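Local coordinates for protein aldehyde dehydrogenase (Burkholderia cenocepacia, PDB 4O6R) that probably oxidises aldehydes to carboxylic acids with NAD(P)+ as cofactor and binds adenosine monophosphate in a nucleotide pocket, at residues Q128-P133 against N140-A145; G402-A407 against L427-R432. All blocks are in the same frame, centred on the assembly; numbering follows the deposited sequence. Where two conformers were deposited one is given.

Interaction 1 of 2, residues Q128-P133 against N140-A145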
loop_
_atom_site.group_PDB
_atom_site.type_symbol
_atom_site.label_atom_id
_atom_site.label_comp_id
_atom_site.label_asym_id
_atom_site.label_seq_id
_atom_site.Cartn_x
_atom_site.Cartn_y
_atom_site.Cartn_z
ATOM N N GLN A 128 8.055 -3.576 0.066
ATOM C CA GLN A 128 7.639 -4.713 -0.754
ATOM C C GLN A 128 7.377 -4.249 -2.180
ATOM O O GLN A 128 7.083 -3.077 -2.395
ATOM C CB GLN A 128 6.386 -5.379 -0.145
ATOM C CG GLN A 128 6.648 -5.975 1.220
ATOM C CD GLN A 128 5.470 -6.746 1.754
ATOM O OE1 GLN A 128 4.377 -6.706 1.188
ATOM N NE2 GLN A 128 5.689 -7.473 2.834
ATOM N N GLY A 129 7.553 -5.155 -3.139
ATOM C CA GLY A 129 7.228 -4.898 -4.532
ATOM C C GLY A 129 5.767 -5.155 -4.827
ATOM O O GLY A 129 4.968 -5.301 -3.910
ATOM N N SER A 130 5.431 -5.219 -6.106
ATOM C CA SER A 130 4.043 -5.358 -6.524
ATOM C C SER A 130 3.875 -6.385 -7.656
ATOM O O SER A 130 4.849 -6.741 -8.341
ATOM C CB SER A 130 3.464 -3.967 -6.907
ATOM O OG SER A 130 4.258 -3.358 -7.919
ATOM N N VAL A 131 2.645 -6.882 -7.821
ATOM C CA VAL A 131 2.268 -7.737 -8.946
ATOM C C VAL A 131 1.092 -7.061 -9.628
ATOM O O VAL A 131 0.104 -6.739 -8.969
ATOM C CB VAL A 131 1.868 -9.167 -8.491
ATOM C CG1 VAL A 131 1.515 -10.039 -9.693
ATOM C CG2 VAL A 131 3.022 -9.804 -7.711
ATOM N N ILE A 132 1.223 -6.817 -10.924
ATOM C CA ILE A 132 0.317 -5.953 -11.643
ATOM C C ILE A 132 -0.668 -6.803 -12.422
ATOM O O ILE A 132 -0.257 -7.709 -13.143
ATOM C CB ILE A 132 1.096 -5.089 -12.676
ATOM C CG1 ILE A 132 2.292 -4.378 -12.055
ATOM C CG2 ILE A 132 0.165 -4.121 -13.369
ATOM C CD1 ILE A 132 1.965 -3.449 -10.889
ATOM N N PRO A 133 -1.975 -6.482 -12.351
ATOM C CA PRO A 133 -2.904 -7.278 -13.116
ATOM C C PRO A 133 -2.825 -6.884 -14.578
ATOM O O PRO A 133 -3.157 -5.749 -14.933
ATOM C CB PRO A 133 -4.258 -6.909 -12.510
ATOM C CG PRO A 133 -4.060 -5.537 -11.935
ATOM C CD PRO A 133 -2.640 -5.472 -11.512
ATOM N N ASN A 140 3.424 -10.173 -14.267
ATOM C CA ASN A 140 4.209 -8.943 -14.199
ATOM C C ASN A 140 4.470 -8.560 -12.764
ATOM O O ASN A 140 3.561 -8.132 -12.069
ATOM C CB ASN A 140 3.466 -7.822 -14.971
ATOM C CG ASN A 140 4.174 -6.479 -14.948
ATOM O OD1 ASN A 140 3.513 -5.439 -15.054
ATOM N ND2 ASN A 140 5.500 -6.479 -14.848
ATOM N N TYR A 141 5.695 -8.787 -12.301
ATOM C CA TYR A 141 6.077 -8.385 -10.953
ATOM C C TYR A 141 7.044 -7.208 -11.026
ATOM O O TYR A 141 7.855 -7.102 -11.967
ATOM C CB TYR A 141 6.687 -9.540 -10.167
ATOM C CG TYR A 141 7.979 -10.186 -10.690
ATOM C CD1 TYR A 141 7.963 -11.219 -11.638
ATOM C CD2 TYR A 141 9.202 -9.786 -10.203
ATOM C CE1 TYR A 141 9.156 -11.835 -12.075
ATOM C CE2 TYR A 141 10.389 -10.375 -10.632
ATOM C CZ TYR A 141 10.356 -11.415 -11.544
ATOM O OH TYR A 141 11.551 -11.975 -11.916
ATOM N N VAL A 142 6.954 -6.349 -10.028
ATOM C CA VAL A 142 7.771 -5.151 -9.958
ATOM C C VAL A 142 8.505 -5.156 -8.622
ATOM O O VAL A 142 7.866 -5.261 -7.569
ATOM C CB VAL A 142 6.925 -3.893 -10.061
ATOM C CG1 VAL A 142 7.793 -2.635 -10.002
ATOM C CG2 VAL A 142 6.092 -3.926 -11.338
ATOM N N GLN A 143 9.828 -5.076 -8.682
ATOM C CA GLN A 143 10.649 -4.956 -7.488
ATOM C C GLN A 143 10.984 -3.489 -7.213
ATOM O O GLN A 143 11.098 -2.703 -8.133
ATOM C CB GLN A 143 11.959 -5.678 -7.699
ATOM C CG GLN A 143 11.814 -7.138 -8.083
ATOM C CD GLN A 143 12.008 -8.002 -6.912
ATOM O OE1 GLN A 143 11.661 -7.627 -5.781
ATOM N NE2 GLN A 143 12.598 -9.152 -7.137
ATOM N N ARG A 144 11.204 -3.156 -5.939
ATOM C CA ARG A 144 11.827 -1.893 -5.570
ATOM C C ARG A 144 13.316 -2.135 -5.346
ATOM O O ARG A 144 13.738 -2.521 -4.245
ATOM C CB ARG A 144 11.172 -1.326 -4.311
ATOM C CG ARG A 144 9.666 -1.063 -4.480
ATOM C CD ARG A 144 9.309 -0.101 -5.621
ATOM N NE ARG A 144 10.054 1.176 -5.546
ATOM C CZ ARG A 144 9.887 2.197 -6.382
ATOM N NH1 ARG A 144 8.977 2.142 -7.357
ATOM N NH2 ARG A 144 10.623 3.303 -6.253
ATOM N N ALA A 145 14.121 -1.897 -6.373
ATOM C CA ALA A 145 15.567 -2.170 -6.279
ATOM C C ALA A 145 16.294 -0.899 -5.814
ATOM O O ALA A 145 15.821 0.188 -6.050
ATOM C CB ALA A 145 16.105 -2.608 -7.621
HETATM O O HOH W 1 6.566 -2.189 -6.538
HETATM O O HOH W 2 0.751 -10.295 -13.189
#
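Ser130 and Val142 form the hydrogen-bonded pair of an antiparallel beta hairpin built from strand 129-131 and the start of strand 138-153. Its bonds run both ways: Ser130 N to Val142 O is 2.8 Å, and Val142 N to Ser130 O is 2.7 Å. Two residues on, Ile132 N meets Asn140 O at 2.9 Å. Water 2 links the two segments beyond this bond, donating to Ile132 O and accepting from Asn140 N. Val131 and Tyr141 make the intervening non-hydrogen-bonded pair.

On the face of Ser130 and Val142, Ser130 OG sits between its backbone N and carbonyl carbon (chi1 56°), which puts it 3.5 Å from Val142 CB, and OG also binds water 1. Ile132 lies alongside Asn140, and Ile132 CG1 is 3.4 Å from Asn140 OD1. Ile132 CG1 also packs 3.9 Å from Val142 CG2. Asn140 OD1 accepts from Ser454 of the third subunit, while ND2 donates to Ser481 and Val482 of strand 477-485. Gly129, Ser130 and Val131 pair antiparallel with a strand of the second subunit, so the sheet runs on between chains, as in the oligomerisation domain of aldehyde dehydrogenases.

Interaction 2 of 2, residues G402-A407 against L427-R432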
loop_
_atom_site.group_PDB
_atom_site.type_symbol
_atom_site.label_atom_id
_atom_site.label_comp_id
_atom_site.label_asym_id
_atom_site.label_seq_id
_atom_site.Cartn_x
_atom_site.Cartn_y
_atom_site.Cartn_z
ATOM N N GLY A 402 -6.367 39.867 10.846
ATOM C CA GLY A 402 -7.731 40.049 11.330
ATOM C C GLY A 402 -8.811 39.095 10.830
ATOM O O GLY A 402 -9.889 39.092 11.414
ATOM N N SER A 403 -8.573 38.384 9.710
ATOM C CA SER A 403 -9.474 37.360 9.176
ATOM C C SER A 403 -8.646 36.105 8.846
ATOM O O SER A 403 -7.452 36.198 8.666
ATOM C CB SER A 403 -10.113 37.890 7.906
ATOM O OG SER A 403 -9.108 38.052 6.923
ATOM N N ASP A 404 -9.282 34.941 8.795
ATOM C CA ASP A 404 -8.584 33.695 8.421
ATOM C C ASP A 404 -7.936 33.855 7.047
ATOM O O ASP A 404 -6.823 33.387 6.827
ATOM C CB ASP A 404 -9.533 32.500 8.369
ATOM C CG ASP A 404 -10.066 32.090 9.731
ATOM O OD1 ASP A 404 -10.074 32.884 10.693
ATOM O OD2 ASP A 404 -10.515 30.936 9.837
ATOM N N ASP A 405 -8.638 34.511 6.126
ATOM C CA ASP A 405 -8.094 34.722 4.776
ATOM C C ASP A 405 -6.810 35.563 4.802
ATOM O O ASP A 405 -5.890 35.265 4.068
ATOM C CB ASP A 405 -9.088 35.402 3.844
ATOM C CG ASP A 405 -10.278 34.544 3.518
ATOM O OD1 ASP A 405 -10.209 33.306 3.529
ATOM O OD2 ASP A 405 -11.305 35.149 3.228
ATOM N N GLU A 406 -6.750 36.599 5.642
ATOM C CA GLU A 406 -5.514 37.368 5.788
ATOM C C GLU A 406 -4.382 36.512 6.355
ATOM O O GLU A 406 -3.238 36.644 5.928
ATOM C CB GLU A 406 -5.681 38.645 6.654
ATOM C CG GLU A 406 -4.440 39.545 6.576
ATOM C CD GLU A 406 -4.480 40.807 7.437
ATOM O OE1 GLU A 406 -5.317 40.916 8.326
ATOM O OE2 GLU A 406 -3.649 41.699 7.238
ATOM N N ALA A 407 -4.689 35.655 7.326
ATOM C CA ALA A 407 -3.662 34.775 7.890
ATOM C C ALA A 407 -3.090 33.842 6.843
ATOM O O ALA A 407 -1.878 33.611 6.819
ATOM C CB ALA A 407 -4.201 33.981 9.057
ATOM N N LEU A 427 -12.344 23.274 15.080
ATOM C CA LEU A 427 -12.231 22.086 14.262
ATOM C C LEU A 427 -12.116 22.371 12.768
ATOM O O LEU A 427 -11.137 21.959 12.156
ATOM C CB LEU A 427 -13.457 21.207 14.510
ATOM C CG LEU A 427 -13.591 19.926 13.667
ATOM C CD1 LEU A 427 -12.414 18.979 13.854
ATOM C CD2 LEU A 427 -14.848 19.210 14.006
ATOM N N SER A 428 -13.122 23.041 12.190
ATOM C CA SER A 428 -13.126 23.281 10.732
ATOM C C SER A 428 -11.919 24.114 10.295
ATOM O O SER A 428 -11.244 23.789 9.329
ATOM C CB SER A 428 -14.418 23.957 10.281
ATOM O OG SER A 428 -15.532 23.117 10.552
ATOM N N ARG A 429 -11.634 25.173 11.036
ATOM C CA ARG A 429 -10.531 26.068 10.684
ATOM C C ARG A 429 -9.221 25.294 10.641
ATOM O O ARG A 429 -8.449 25.475 9.718
ATOM C CB ARG A 429 -10.396 27.212 11.681
ATOM C CG ARG A 429 -9.144 28.077 11.461
ATOM C CD ARG A 429 -8.961 29.018 12.628
ATOM N NE ARG A 429 -9.875 30.136 12.573
ATOM C CZ ARG A 429 -10.416 30.766 13.606
ATOM N NH1 ARG A 429 -10.235 30.373 14.859
ATOM N NH2 ARG A 429 -11.182 31.809 13.365
ATOM N N ALA A 430 -8.979 24.435 11.634
ATOM C CA ALA A 430 -7.719 23.689 11.687
ATOM C C ALA A 430 -7.460 22.928 10.387
ATOM O O ALA A 430 -6.379 23.064 9.781
ATOM C CB ALA A 430 -7.697 22.739 12.891
ATOM N N HIS A 431 -8.447 22.167 9.940
ATOM C CA HIS A 431 -8.240 21.317 8.786
ATOM C C HIS A 431 -8.257 22.116 7.483
ATOM O O HIS A 431 -7.527 21.793 6.545
ATOM C CB HIS A 431 -9.259 20.176 8.738
ATOM C CG HIS A 431 -9.153 19.247 9.900
ATOM N ND1 HIS A 431 -8.114 18.348 10.054
ATOM C CD2 HIS A 431 -9.928 19.114 10.996
ATOM C CE1 HIS A 431 -8.267 17.695 11.186
ATOM N NE2 HIS A 431 -9.353 18.150 11.779
ATOM N N ARG A 432 -9.108 23.135 7.438
ATOM C CA ARG A 432 -9.234 23.976 6.258
ATOM C C ARG A 432 -7.931 24.740 6.022
ATOM O O ARG A 432 -7.393 24.765 4.910
ATOM C CB ARG A 432 -10.392 24.961 6.471
ATOM C CG ARG A 432 -10.691 25.832 5.283
ATOM C CD ARG A 432 -11.723 26.907 5.614
ATOM N NE ARG A 432 -12.991 26.354 6.076
ATOM C CZ ARG A 432 -13.574 26.569 7.262
ATOM N NH1 ARG A 432 -13.020 27.329 8.216
ATOM N NH2 ARG A 432 -14.734 25.966 7.519
HETATM O O HOH W 3 -10.479 28.958 7.973
#
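Asp404 and Arg429 meet because each first torsion sends its side chain into the gap between two helices: Asp404 CG stands anti to its carbonyl carbon, and Arg429 CG anti to the backbone N (chi1 173°). Arg429 then runs extended as far as CD and bends at chi3, presenting the NE side of its guanidinium to the carboxylate. The grip is side-on and two-pronged. Arg429 NE donates to Asp404 OD2 at 2.9 Å in an almost straight bond (174°), with the oxygen in the guanidinium plane. Arg429 NH2 reaches Asp404 OD1 at 3.1 Å, but this second bond is more bent, its acceptor tilted out of that plane. With the two flat groups 56° apart, the pair is twisted rather than coplanar: the NE bond is the straighter, yet it meets OD2 well out of the carboxylate plane, while NH2 uses the syn lone pair of OD1.

This salt bridge ties the first turn of helix 404-411 to the first turn of helix 427-436, with strand 421-423 between them in the chain. Ser403 is the N-cap of the former helix, its OG accepting from Glu406 N at 3.1 Å. Asp404 follows directly, where its negative charge should also suit the helix dipole. A second arginine joins through solvent: water 3 donates to Asp404 OD2 at 2.7 Å and accepts from Arg432 NH1 at 3.0 Å. Arg432 NE forms a salt bridge with Asp487 of the fourth subunit, whereas Arg429 NH1 donates to Thr424. Phe265 touches the side chains of both Asp404 and Arg429.

The two interactions share no strand or helix, and their centres lie about 42 Å apart. Interaction 1 is partly buried, with five of its nine touching residues buried, and covers 357 Å² through backbone hydrogen bonding plus small apolar contacts. Interaction 2 is a surface contact of 107 Å² in which just two residues touch, and its chemistry is a side-chain salt bridge with a water alongside. Both border on subunit interfaces, and they are connected in the tetramer: Tyr141 OH from segment 140-145 hydrogen-bonds His431 ND1 in segment 427-432 of the third subunit. The hairpin joins other subunits by backbone pairing and by side chains; on the helix side, contacts with other chains come from 427-432.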